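Local coordinates for protein Ras-3 from Cryphonectria parasitica (Cryphonectria parasitica, PDB 4KU4) that belongs to the Ras family of P-loop nucleotide-binding proteins and holds guanosine-5'-diphosphate in its pocket, at residues P134-K146 / A185-K197. Residues are numbered along the deposited sequence; the frame is centred on the assembly and turned at random.
Sequences PFAPSLVVLVGNK and AFFSVVRADRRRK. With GDP (guanosine-5'-diphosphate), chain C.
Pro134 O accepts a hydrogen bond from Arg196 NH2 at 2.8 Å, nearly straight at the hydrogen (163°) and lying close to the guanidinium plane. A bend at chi3 (-50°) brings the Arg196 guanidinium to this carbonyl, and Ala136 CB packs against the same NH2. Ser138 turns its CB onto Ala192 CB, while its carbonyl O comes within 3.2 Å of that methyl; a water donates to Ala192 O and makes a weak hydrogen bond with Ser138 OG. Leu139 splits its branches: CD1 lies over one face of the Arg196 guanidinium, 3.6 Å from NH1, and CD2 rests on Asp193 CA and CB. Asp193 OD1 forms a long salt bridge to Arg196 NH1 at 3.7 Å. Leu139 O lies against Val189 CG1, which Val141 CG1 meets at 3.7 Å. Val141 CB and CG2 both touch Ser188 OG, which donates to Ala185 O (2.6 Å). Val143 CG2 ends the row on Ala185 CB. The 185-196 part of helix 182-196 runs roughly antiparallel to strand 140-145 (156°), helping to cover one face of the central sheet, with Phe186 and Val190 reaching strand 60-67; Asn145 and Lys146 continue into the guanosine-5'-diphosphate pocket, strands 88-94 and 170-173 flank the strand, and Phe135 and Pro137 pack on helix 98-118.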
ATOM      1  N   PRO A 134      10.127 -15.417  -8.464  1.00 36.53           N
ATOM      2  CA  PRO A 134       9.905 -15.310  -7.018  1.00 31.19           C
ATOM      3  C   PRO A 134       9.513 -13.900  -6.580  1.00 30.21           C
ATOM      4  O   PRO A 134       9.754 -12.929  -7.299  1.00 25.62           O
ATOM      5  CB  PRO A 134      11.275 -15.664  -6.433  1.00 31.58           C
ATOM      6  CG  PRO A 134      12.235 -15.272  -7.489  1.00 37.19           C
ATOM      7  CD  PRO A 134      11.553 -15.588  -8.787  1.00 36.88           C
ATOM      8  N   PHE A 135       8.916 -13.797  -5.399  1.00 26.88           N
ATOM      9  CA  PHE A 135       8.571 -12.500  -4.833  1.00 25.63           C
ATOM     10  C   PHE A 135       9.827 -11.662  -4.621  1.00 24.32           C
ATOM     11  O   PHE A 135      10.896 -12.194  -4.321  1.00 26.86           O
ATOM     12  CB  PHE A 135       7.824 -12.679  -3.506  1.00 23.64           C
ATOM     13  CG  PHE A 135       7.171 -11.427  -3.005  1.00 18.83           C
ATOM     14  CD1 PHE A 135       7.763 -10.676  -2.010  1.00 19.09           C
ATOM     15  CD2 PHE A 135       5.972 -10.989  -3.545  1.00 22.30           C
ATOM     16  CE1 PHE A 135       7.169  -9.522  -1.549  1.00 17.89           C
ATOM     17  CE2 PHE A 135       5.375  -9.823  -3.088  1.00 19.24           C
ATOM     18  CZ  PHE A 135       5.976  -9.092  -2.092  1.00 13.95           C
ATOM     19  N   ALA A 136       9.687 -10.348  -4.773  1.00 22.40           N
ATOM     20  CA  ALA A 136      10.790  -9.417  -4.557  1.00 21.71           C
ATOM     21  C   ALA A 136      10.307  -8.191  -3.779  1.00 15.15           C
ATOM     22  O   ALA A 136       9.140  -7.818  -3.879  1.00 11.99           O
ATOM     23  CB  ALA A 136      11.387  -8.990  -5.888  1.00 20.55           C
ATOM     24  N   PRO A 137      11.206  -7.556  -3.014  1.00 15.36           N
ATOM     25  CA  PRO A 137      10.831  -6.386  -2.211  1.00 13.65           C
ATOM     26  C   PRO A 137      10.266  -5.235  -3.031  1.00 16.88           C
ATOM     27  O   PRO A 137       9.571  -4.403  -2.459  1.00 12.71           O
ATOM     28  CB  PRO A 137      12.156  -5.955  -1.568  1.00 17.43           C
ATOM     29  CG  PRO A 137      12.992  -7.159  -1.566  1.00 22.76           C
ATOM     30  CD  PRO A 137      12.619  -7.922  -2.814  1.00 16.93           C
ATOM     31  N   SER A 138      10.552  -5.181  -4.332  1.00 13.75           N
ATOM     32  CA  SER A 138      10.011  -4.106  -5.159  1.00 18.57           C
ATOM     33  C   SER A 138       8.494  -4.223  -5.359  1.00 10.43           C
ATOM     34  O   SER A 138       7.861  -3.289  -5.844  1.00 13.43           O
ATOM     35  CB  SER A 138      10.727  -4.040  -6.519  1.00 18.43           C
ATOM     36  OG  SER A 138      10.612  -5.268  -7.214  1.00 18.12           O
ATOM     37  N   LEU A 139       7.907  -5.354  -4.971  1.00  8.13           N
ATOM     38  CA  LEU A 139       6.457  -5.537  -5.111  1.00  9.60           C
ATOM     39  C   LEU A 139       5.722  -4.963  -3.906  1.00 11.75           C
ATOM     40  O   LEU A 139       4.500  -5.097  -3.768  1.00 11.52           O
ATOM     41  CB  LEU A 139       6.100  -7.022  -5.314  1.00 12.62           C
ATOM     42  CG  LEU A 139       6.724  -7.662  -6.560  1.00 19.54           C
ATOM     43  CD1 LEU A 139       6.190  -9.049  -6.813  1.00 17.26           C
ATOM     44  CD2 LEU A 139       6.474  -6.782  -7.775  1.00 17.20           C
ATOM     45  N   VAL A 140       6.487  -4.327  -3.030  1.00  9.75           N
ATOM     46  CA  VAL A 140       5.946  -3.659  -1.863  1.00  7.83           C
ATOM     47  C   VAL A 140       6.220  -2.170  -1.962  1.00  9.06           C
ATOM     48  O   VAL A 140       7.278  -1.757  -2.434  1.00 11.76           O
ATOM     49  CB  VAL A 140       6.609  -4.177  -0.564  1.00  7.44           C
ATOM     50  CG1 VAL A 140       6.063  -3.448   0.633  1.00  7.67           C
ATOM     51  CG2 VAL A 140       6.397  -5.677  -0.432  1.00 12.32           C
ATOM     52  N   VAL A 141       5.271  -1.361  -1.521  1.00  6.00           N
ATOM     53  CA  VAL A 141       5.544   0.066  -1.374  1.00  8.39           C
ATOM     54  C   VAL A 141       5.216   0.499   0.046  1.00  8.48           C
ATOM     55  O   VAL A 141       4.149   0.177   0.576  1.00  6.30           O
ATOM     56  CB  VAL A 141       4.816   0.957  -2.435  1.00  7.84           C
ATOM     57  CG1 VAL A 141       3.309   0.764  -2.399  1.00 11.57           C
ATOM     58  CG2 VAL A 141       5.190   2.447  -2.245  1.00  9.82           C
ATOM     59  N   LEU A 142       6.160   1.189   0.680  1.00  9.03           N
ATOM     60  CA  LEU A 142       5.904   1.794   1.977  1.00 10.94           C
ATOM     61  C   LEU A 142       5.333   3.173   1.745  1.00 10.41           C
ATOM     62  O   LEU A 142       5.929   3.975   1.027  1.00  8.30           O
ATOM     63  CB  LEU A 142       7.189   1.933   2.776  1.00 12.07           C
ATOM     64  CG  LEU A 142       7.889   0.710   3.350  1.00 21.13           C
ATOM     65  CD1 LEU A 142       9.254   1.184   3.791  1.00 21.21           C
ATOM     66  CD2 LEU A 142       7.112   0.104   4.528  1.00 11.84           C
ATOM     67  N   VAL A 143       4.198   3.454   2.372  1.00  8.06           N
ATOM     68  CA  VAL A 143       3.507   4.718   2.167  1.00  7.64           C
ATOM     69  C   VAL A 143       3.488   5.544   3.440  1.00 10.00           C
ATOM     70  O   VAL A 143       2.988   5.100   4.467  1.00 12.50           O
ATOM     71  CB  VAL A 143       2.060   4.493   1.678  1.00  8.68           C
ATOM     72  CG1 VAL A 143       1.259   5.798   1.702  1.00  8.84           C
ATOM     73  CG2 VAL A 143       2.043   3.873   0.287  1.00 12.58           C
ATOM     74  N   GLY A 144       4.050   6.740   3.383  1.00  5.59           N
ATOM     75  CA  GLY A 144       3.975   7.658   4.516  1.00  6.26           C
ATOM     76  C   GLY A 144       2.769   8.558   4.319  1.00 10.77           C
ATOM     77  O   GLY A 144       2.848   9.534   3.579  1.00 10.12           O
ATOM     78  N   ASN A 145       1.661   8.231   4.985  1.00  7.08           N
ATOM     79  CA  ASN A 145       0.400   8.939   4.770  1.00 10.50           C
ATOM     80  C   ASN A 145       0.218  10.076   5.765  1.00 11.46           C
ATOM     81  O   ASN A 145       0.933  10.150   6.766  1.00  7.17           O
ATOM     82  CB  ASN A 145      -0.782   7.974   4.852  1.00  8.82           C
ATOM     83  CG  ASN A 145      -2.095   8.614   4.401  1.00 10.38           C
ATOM     84  OD1 ASN A 145      -2.139   9.317   3.389  1.00  8.13           O
ATOM     85  ND2 ASN A 145      -3.173   8.349   5.138  1.00 12.11           N
ATOM     86  N   LYS A 146      -0.733  10.956   5.459  1.00  6.88           N
ATOM     87  CA  LYS A 146      -1.037  12.154   6.239  1.00  7.65           C
ATOM     88  C   LYS A 146       0.065  13.202   6.098  1.00 12.58           C
ATOM     89  O   LYS A 146       0.387  13.917   7.046  1.00 16.27           O
ATOM     90  CB  LYS A 146      -1.314  11.826   7.717  1.00  7.85           C
ATOM     91  CG  LYS A 146      -2.169  10.587   7.965  1.00 11.42           C
ATOM     92  CD  LYS A 146      -2.920  10.684   9.281  1.00 11.24           C
ATOM     93  CE  LYS A 146      -3.699   9.395   9.573  1.00 10.68           C
ATOM     94  NZ  LYS A 146      -4.134   9.331  11.000  1.00 15.10           N
ATOM     95  N   ALA A 185       1.368   6.146  -5.540  1.00 11.80           N
ATOM     96  CA  ALA A 185       1.678   5.134  -4.540  1.00 11.60           C
ATOM     97  C   ALA A 185       1.194   3.752  -4.978  1.00  7.86           C
ATOM     98  O   ALA A 185       1.980   2.806  -5.017  1.00 12.05           O
ATOM     99  CB  ALA A 185       1.073   5.509  -3.229  1.00  7.01           C
ATOM    100  N   PHE A 186      -0.095   3.633  -5.294  1.00  6.84           N
ATOM    101  CA  PHE A 186      -0.655   2.354  -5.726  1.00  9.10           C
ATOM    102  C   PHE A 186      -0.057   1.858  -7.039  1.00  8.02           C
ATOM    103  O   PHE A 186       0.238   0.671  -7.181  1.00  9.91           O
ATOM    104  CB  PHE A 186      -2.179   2.436  -5.884  1.00  9.46           C
ATOM    105  CG  PHE A 186      -2.931   2.431  -4.584  1.00  7.47           C
ATOM    106  CD1 PHE A 186      -3.294   1.231  -3.987  1.00 12.16           C
ATOM    107  CD2 PHE A 186      -3.310   3.619  -3.971  1.00  8.69           C
ATOM    108  CE1 PHE A 186      -3.990   1.211  -2.803  1.00 12.41           C
ATOM    109  CE2 PHE A 186      -4.019   3.596  -2.779  1.00 12.76           C
ATOM    110  CZ  PHE A 186      -4.353   2.385  -2.195  1.00 11.33           C
ATOM    111  N   PHE A 187       0.097   2.754  -8.015  1.00  6.36           N
ATOM    112  CA  PHE A 187       0.606   2.319  -9.307  1.00 10.28           C
ATOM    113  C   PHE A 187       2.084   1.917  -9.231  1.00 10.53           C
ATOM    114  O   PHE A 187       2.575   1.189 -10.087  1.00  9.82           O
ATOM    115  CB  PHE A 187       0.427   3.409 -10.368  1.00 12.66           C
ATOM    116  CG  PHE A 187      -0.999   3.775 -10.645  1.00 12.80           C
ATOM    117  CD1 PHE A 187      -2.053   3.078 -10.074  1.00 11.42           C
ATOM    118  CD2 PHE A 187      -1.286   4.826 -11.494  1.00 13.98           C
ATOM    119  CE1 PHE A 187      -3.366   3.426 -10.342  1.00 14.60           C
ATOM    120  CE2 PHE A 187      -2.595   5.181 -11.767  1.00 12.54           C
ATOM    121  CZ  PHE A 187      -3.636   4.475 -11.194  1.00 14.56           C
ATOM    122  N   SER A 188       2.784   2.376  -8.201  1.00  9.76           N
ATOM    123  CA  SER A 188       4.213   2.109  -8.096  1.00  9.84           C
ATOM    124  C   SER A 188       4.530   0.620  -8.078  1.00  9.12           C
ATOM    125  O   SER A 188       5.528   0.189  -8.653  1.00 11.28           O
ATOM    126  CB  SER A 188       4.836   2.821  -6.881  1.00 13.02           C
ATOM    127  OG  SER A 188       4.413   2.248  -5.648  1.00 15.03           O
ATOM    128  N   VAL A 189       3.684  -0.174  -7.428  1.00  8.67           N
ATOM    129  CA  VAL A 189       3.989  -1.594  -7.320  1.00  7.52           C
ATOM    130  C   VAL A 189       3.640  -2.335  -8.602  1.00 10.04           C
ATOM    131  O   VAL A 189       4.267  -3.342  -8.941  1.00 10.45           O
ATOM    132  CB  VAL A 189       3.317  -2.243  -6.103  1.00 11.27           C
ATOM    133  CG1 VAL A 189       4.096  -1.886  -4.825  1.00  9.24           C
ATOM    134  CG2 VAL A 189       1.864  -1.829  -5.993  1.00 12.24           C
ATOM    135  N   VAL A 190       2.650  -1.831  -9.326  1.00  7.80           N
ATOM    136  CA  VAL A 190       2.357  -2.375 -10.646  1.00 12.21           C
ATOM    137  C   VAL A 190       3.520  -2.081 -11.594  1.00 10.80           C
ATOM    138  O   VAL A 190       3.963  -2.958 -12.340  1.00 11.47           O
ATOM    139  CB  VAL A 190       1.075  -1.772 -11.247  1.00 10.06           C
ATOM    140  CG1 VAL A 190       0.904  -2.253 -12.705  1.00 11.78           C
ATOM    141  CG2 VAL A 190      -0.147  -2.121 -10.368  1.00 10.61           C
ATOM    142  N   ARG A 191       3.999  -0.841 -11.551  1.00  8.98           N
ATOM    143  CA  ARG A 191       5.123  -0.407 -12.373  1.00 11.34           C
ATOM    144  C   ARG A 191       6.359  -1.243 -12.077  1.00 12.22           C
ATOM    145  O   ARG A 191       7.087  -1.626 -12.993  1.00 13.73           O
ATOM    146  CB  ARG A 191       5.405   1.075 -12.153  1.00 13.85           C
ATOM    147  CG  ARG A 191       4.377   1.973 -12.820  1.00 11.44           C
ATOM    148  CD  ARG A 191       4.583   3.441 -12.544  1.00 13.90           C
ATOM    149  NE  ARG A 191       3.642   4.232 -13.335  1.00 10.87           N
ATOM    150  CZ  ARG A 191       2.911   5.236 -12.866  1.00  9.83           C
ATOM    151  NH1 ARG A 191       3.008   5.593 -11.599  1.00 18.70           N
ATOM    152  NH2 ARG A 191       2.071   5.887 -13.676  1.00 16.40           N
ATOM    153  N   ALA A 192       6.580  -1.550 -10.800  1.00 10.97           N
ATOM    154  CA  ALA A 192       7.738  -2.350 -10.413  1.00 12.69           C
ATOM    155  C   ALA A 192       7.637  -3.783 -10.941  1.00 18.02           C
ATOM    156  O   ALA A 192       8.614  -4.345 -11.436  1.00 17.67           O
ATOM    157  CB  ALA A 192       7.908  -2.349  -8.894  1.00 13.24           C
ATOM    158  N   ASP A 193       6.449  -4.368 -10.835  1.00 13.01           N
ATOM    159  CA  ASP A 193       6.205  -5.724 -11.325  1.00 15.70           C
ATOM    160  C   ASP A 193       6.509  -5.811 -12.817  1.00 19.16           C
ATOM    161  O   ASP A 193       7.124  -6.764 -13.284  1.00 18.17           O
ATOM    162  CB  ASP A 193       4.757  -6.140 -11.047  1.00 15.06           C
ATOM    163  CG  ASP A 193       4.481  -7.580 -11.417  1.00 29.18           C
ATOM    164  OD1 ASP A 193       5.418  -8.407 -11.341  1.00 29.60           O
ATOM    165  OD2 ASP A 193       3.323  -7.886 -11.772  1.00 22.99           O
ATOM    166  N   ARG A 194       6.092  -4.797 -13.564  1.00 15.62           N
ATOM    167  CA  ARG A 194       6.369  -4.765 -14.996  1.00 17.82           C
ATOM    168  C   ARG A 194       7.838  -4.532 -15.314  1.00 24.41           C
ATOM    169  O   ARG A 194       8.354  -5.046 -16.303  1.00 25.60           O
ATOM    170  CB  ARG A 194       5.545  -3.681 -15.662  1.00 15.73           C
ATOM    171  CG  ARG A 194       4.078  -3.948 -15.603  1.00 13.46           C
ATOM    172  CD  ARG A 194       3.327  -2.803 -16.256  1.00 18.34           C
ATOM    173  NE  ARG A 194       1.903  -2.896 -15.983  1.00 14.73           N
ATOM    174  CZ  ARG A 194       1.026  -1.951 -16.308  1.00 14.78           C
ATOM    175  NH1 ARG A 194       1.437  -0.843 -16.917  1.00 13.00           N
ATOM    176  NH2 ARG A 194      -0.249  -2.114 -16.007  1.00 11.62           N
ATOM    177  N   ARG A 195       8.493  -3.722 -14.492  1.00 18.23           N
ATOM    178  CA  ARG A 195       9.917  -3.457 -14.636  1.00 20.73           C
ATOM    179  C   ARG A 195      10.701  -4.770 -14.546  1.00 30.93           C
ATOM    180  O   ARG A 195      11.704  -4.949 -15.235  1.00 25.72           O
ATOM    181  CB  ARG A 195      10.376  -2.482 -13.545  1.00 26.80           C
ATOM    182  CG  ARG A 195      11.788  -1.909 -13.711  1.00 25.43           C
ATOM    183  CD  ARG A 195      12.426  -1.553 -12.358  1.00 39.71           C
ATOM    184  NE  ARG A 195      11.561  -0.721 -11.522  1.00 31.65           N
ATOM    185  CZ  ARG A 195      11.515  -0.787 -10.195  1.00 38.53           C
ATOM    186  NH1 ARG A 195      10.694  -0.003  -9.505  1.00 35.72           N
ATOM    187  NH2 ARG A 195      12.286  -1.650  -9.551  1.00 40.21           N
ATOM    188  N   ARG A 196      10.225  -5.685 -13.700  1.00 25.93           N
ATOM    189  CA  ARG A 196      10.908  -6.953 -13.451  1.00 31.81           C
ATOM    190  C   ARG A 196      10.943  -7.896 -14.643  1.00 36.92           C
ATOM    191  O   ARG A 196      11.893  -8.660 -14.800  1.00 40.58           O
ATOM    192  CB  ARG A 196      10.261  -7.698 -12.281  1.00 28.21           C
ATOM    193  CG  ARG A 196      10.408  -7.033 -10.933  1.00 33.45           C
ATOM    194  CD  ARG A 196      10.216  -8.046  -9.813  1.00 35.47           C
ATOM    195  NE  ARG A 196       8.996  -8.835  -9.977  1.00 38.15           N
ATOM    196  CZ  ARG A 196       8.838 -10.053  -9.470  1.00 38.66           C
ATOM    197  NH1 ARG A 196       7.697 -10.718  -9.649  1.00 37.72           N
ATOM    198  NH2 ARG A 196       9.832 -10.606  -8.788  1.00 29.83           N
ATOM    199  N   LYS A 197       9.894  -7.870 -15.458  1.00 36.19           N
ATOM    200  CA  LYS A 197       9.779  -8.781 -16.593  1.00 38.71           C
ATOM    201  C   LYS A 197      10.979  -8.680 -17.531  1.00 46.71           C
ATOM    202  O   LYS A 197      11.279  -9.613 -18.273  1.00 54.11           O
ATOM    203  CB  LYS A 197       8.488  -8.514 -17.363  1.00 41.34           C
ATOM    204  CG  LYS A 197       7.285  -8.297 -16.467  1.00 36.14           C
ATOM    205  CD  LYS A 197       6.985  -9.531 -15.632  1.00 32.61           C
ATOM    206  CE  LYS A 197       5.761  -9.295 -14.761  1.00 35.41           C
ATOM    207  NZ  LYS A 197       4.753  -8.437 -15.471  1.00 41.83           N
TER
HETATM  208  PB  GDP C 301      -7.216   3.029   8.770  1.00  7.94           P
HETATM  209  O1B GDP C 301      -8.141   2.448   7.728  1.00  8.87           O
HETATM  210  O2B GDP C 301      -5.770   2.706   8.402  1.00  5.43           O
HETATM  211  O3B GDP C 301      -7.549   2.481  10.143  1.00 12.54           O
HETATM  212  O3A GDP C 301      -7.391   4.639   8.766  1.00  7.57           O
HETATM  213  PA  GDP C 301      -8.673   5.496   8.239  1.00  9.10           P
HETATM  214  O1A GDP C 301      -8.743   5.554   6.729  1.00 11.07           O
HETATM  215  O2A GDP C 301      -9.977   5.013   8.828  1.00  7.25           O
HETATM  216  O5' GDP C 301      -8.319   6.967   8.767  1.00 13.05           O
HETATM  217  C5' GDP C 301      -8.152   7.171  10.173  1.00 12.31           C
HETATM  218  C4' GDP C 301      -8.258   8.664  10.432  1.00 14.54           C
HETATM  219  O4' GDP C 301      -7.206   9.283   9.720  1.00 11.05           O
HETATM  220  C3' GDP C 301      -9.546   9.269   9.909  1.00 16.92           C
HETATM  221  O3' GDP C 301     -10.005  10.282  10.824  1.00 19.30           O
HETATM  222  C2' GDP C 301      -9.130   9.919   8.612  1.00 18.87           C
HETATM  223  O2' GDP C 301      -9.942  11.049   8.295  1.00 15.15           O
HETATM  224  C1' GDP C 301      -7.704  10.330   8.915  1.00 17.70           C
HETATM  225  N9  GDP C 301      -6.839  10.379   7.719  1.00 13.53           N
HETATM  226  C8  GDP C 301      -6.576   9.368   6.867  1.00  8.99           C
HETATM  227  N7  GDP C 301      -5.718   9.776   5.902  1.00 10.25           N
HETATM  228  C5  GDP C 301      -5.418  11.063   6.148  1.00 11.03           C
HETATM  229  C6  GDP C 301      -4.583  12.101   5.525  1.00 13.93           C
HETATM  230  O6  GDP C 301      -3.925  11.850   4.503  1.00 10.91           O
HETATM  231  N1  GDP C 301      -4.544  13.312   6.100  1.00 11.11           N
HETATM  232  C2  GDP C 301      -5.240  13.618   7.195  1.00 12.10           C
HETATM  233  N2  GDP C 301      -5.139  14.877   7.686  1.00 14.94           N
HETATM  234  N3  GDP C 301      -6.035  12.717   7.823  1.00 15.85           N
HETATM  235  C4  GDP C 301      -6.157  11.456   7.345  1.00 11.87           C
HETATM  236  O   HOH W   1      11.134  -3.793 -10.336  1.00 33.25           O